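Local coordinates for 3-phytase (Klebsiella pneumoniae, PDB 2WNH), which probably removes phosphate from phytate (inositol hexakisphosphate) as a histidine acid phosphatase, at residues N248-N253 / Y310-I315. The protein carries 3 engineered substitutions. Numbering follows the deposited sequence.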
# COMPACT_ATOMS: atom_id res chain seq x y z
N ASN B 248 -28.42 -7.25 37.31
CA ASN B 248 -28.53 -8.68 37.02
C ASN B 248 -27.19 -9.39 37.11
O ASN B 248 -27.10 -10.49 37.65
CB ASN B 248 -29.18 -8.94 35.66
CG ASN B 248 -29.65 -10.39 35.50
OD1 ASN B 248 -29.28 -11.08 34.55
ND2 ASN B 248 -30.47 -10.84 36.43
N TYR B 249 -26.15 -8.76 36.58
CA TYR B 249 -24.79 -9.30 36.74
C TYR B 249 -24.39 -9.46 38.21
O TYR B 249 -23.87 -10.51 38.60
CB TYR B 249 -23.75 -8.46 35.98
CG TYR B 249 -23.55 -8.97 34.58
CD1 TYR B 249 -24.55 -8.83 33.62
CD2 TYR B 249 -22.40 -9.66 34.23
CE1 TYR B 249 -24.39 -9.33 32.33
CE2 TYR B 249 -22.22 -10.16 32.94
CZ TYR B 249 -23.22 -10.00 32.01
OH TYR B 249 -23.05 -10.49 30.74
N ASP B 250 -24.60 -8.42 39.02
CA ASP B 250 -24.27 -8.50 40.45
C ASP B 250 -24.85 -9.76 41.07
O ASP B 250 -24.22 -10.36 41.94
CB ASP B 250 -24.81 -7.28 41.21
CG ASP B 250 -24.03 -6.01 40.94
OD1 ASP B 250 -22.88 -6.06 40.42
OD2 ASP B 250 -24.60 -4.93 41.26
N LEU B 251 -26.02 -10.18 40.59
CA LEU B 251 -26.80 -11.26 41.23
C LEU B 251 -26.75 -12.56 40.47
O LEU B 251 -27.48 -13.49 40.79
CB LEU B 251 -28.26 -10.81 41.44
CG LEU B 251 -28.47 -9.57 42.30
CD1 LEU B 251 -29.98 -9.25 42.45
CD2 LEU B 251 -27.79 -9.70 43.67
N SER B 252 -25.87 -12.65 39.46
CA SER B 252 -25.68 -13.89 38.73
C SER B 252 -24.19 -14.22 38.58
O SER B 252 -23.58 -14.83 39.45
CB SER B 252 -26.41 -13.90 37.38
OG SER B 252 -26.02 -12.81 36.54
N ASN B 253 -23.60 -13.80 37.46
CA ASN B 253 -22.18 -14.09 37.19
C ASN B 253 -21.19 -13.53 38.20
O ASN B 253 -20.09 -14.08 38.35
CB ASN B 253 -21.81 -13.58 35.80
CG ASN B 253 -22.79 -14.02 34.76
OD1 ASN B 253 -23.14 -15.19 34.69
ND2 ASN B 253 -23.23 -13.10 33.93
N TYR B 310 -21.03 3.83 30.10
CA TYR B 310 -21.43 2.50 30.54
C TYR B 310 -21.65 2.48 32.05
O TYR B 310 -21.07 3.29 32.77
CB TYR B 310 -20.35 1.47 30.17
CG TYR B 310 -20.20 1.24 28.68
CD1 TYR B 310 -21.23 0.63 27.95
CD2 TYR B 310 -19.05 1.64 27.99
CE1 TYR B 310 -21.11 0.40 26.59
CE2 TYR B 310 -18.90 1.41 26.63
CZ TYR B 310 -19.94 0.79 25.93
OH TYR B 310 -19.84 0.55 24.58
N SER B 311 -22.49 1.57 32.51
CA SER B 311 -22.63 1.37 33.95
C SER B 311 -21.50 0.48 34.48
O SER B 311 -20.72 -0.11 33.70
CB SER B 311 -24.01 0.82 34.29
OG SER B 311 -24.20 -0.41 33.64
N ARG B 312 -21.40 0.38 35.81
CA ARG B 312 -20.35 -0.38 36.49
C ARG B 312 -20.26 -1.80 35.98
O ARG B 312 -21.27 -2.52 35.93
CB ARG B 312 -20.58 -0.40 38.02
CG ARG B 312 -19.57 -1.26 38.79
CD ARG B 312 -19.75 -1.12 40.32
NE ARG B 312 -21.15 -1.29 40.71
CZ ARG B 312 -21.79 -2.45 40.80
NH1 ARG B 312 -21.17 -3.60 40.54
NH2 ARG B 312 -23.07 -2.46 41.15
N GLY B 313 -19.04 -2.20 35.59
CA GLY B 313 -18.77 -3.57 35.20
C GLY B 313 -19.25 -4.02 33.84
O GLY B 313 -19.07 -5.21 33.50
N ASN B 314 -19.88 -3.12 33.08
CA ASN B 314 -20.44 -3.47 31.77
C ASN B 314 -19.36 -4.06 30.86
O ASN B 314 -18.22 -3.58 30.86
CB ASN B 314 -21.08 -2.25 31.09
CG ASN B 314 -21.79 -2.60 29.82
OD1 ASN B 314 -21.18 -2.70 28.75
ND2 ASN B 314 -23.10 -2.80 29.91
N ILE B 315 -19.72 -5.12 30.13
CA ILE B 315 -18.81 -5.79 29.19
C ILE B 315 -19.37 -5.68 27.75
O ILE B 315 -20.20 -6.50 27.32
CB ILE B 315 -18.61 -7.30 29.61
CG1 ILE B 315 -18.12 -7.42 31.06
CG2 ILE B 315 -17.68 -8.05 28.63
CD1 ILE B 315 -18.58 -8.75 31.75
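An end-on, two-pronged salt bridge between Asp250 and Arg312 ties the last turn of helix 243-250 to the type II beta turn Ser311-Asn314, in the loop that leads into strand 320-328. Arg312 NH1 donates to Asp250 OD1 at 3.0 Å, and Arg312 NH2 donates to Asp250 OD2 at 2.9 Å. Both bonds are nearly straight (168° and 176°) and enter the syn lone pairs of the carboxylate, whose plane lies only 9° from that of the guanidinium; pairing each oxygen with its own nitrogen fixes the rotation of both flat groups. Arg312 leaves the backbone extended, then bends at its third torsion, which turns the guanidinium edge toward the helix end. A bound sodium ion lies about 4 Å from the Arg312 side chain.

The second touch is apolar and looser: the methyl CD1 of Ile315 approaches CE2 of the Tyr249 ring obliquely at 4.1 Å, the two side chains crossing at about a right angle. One face of that ring is also met by Asn253 ND2, 3.2 Å above its plane and offset toward the rim. At the end of the helix, the carbonyl of Asn248, still helical, accepts from two donors that follow it, on opposite faces of its plane: Leu251 N, and Ser252 OG, which lies 2.8 Å from Asn248 O. Together they pin the chain as it leaves helical geometry. In the facing turn, Asn314 N closes onto Ser311 O, with Gly313 at positive phi.

Around the bridge, Thr246, one helical turn before Asp250, bonds to Ser311 OG and Arg312 O, while Lys153 of helix 143-154 reaches Asp250 O. Helix 291-301 packs against Tyr249, Asn253 and Ile315 through Ala295, and helix 204-219 lies against Asn248 and Tyr310.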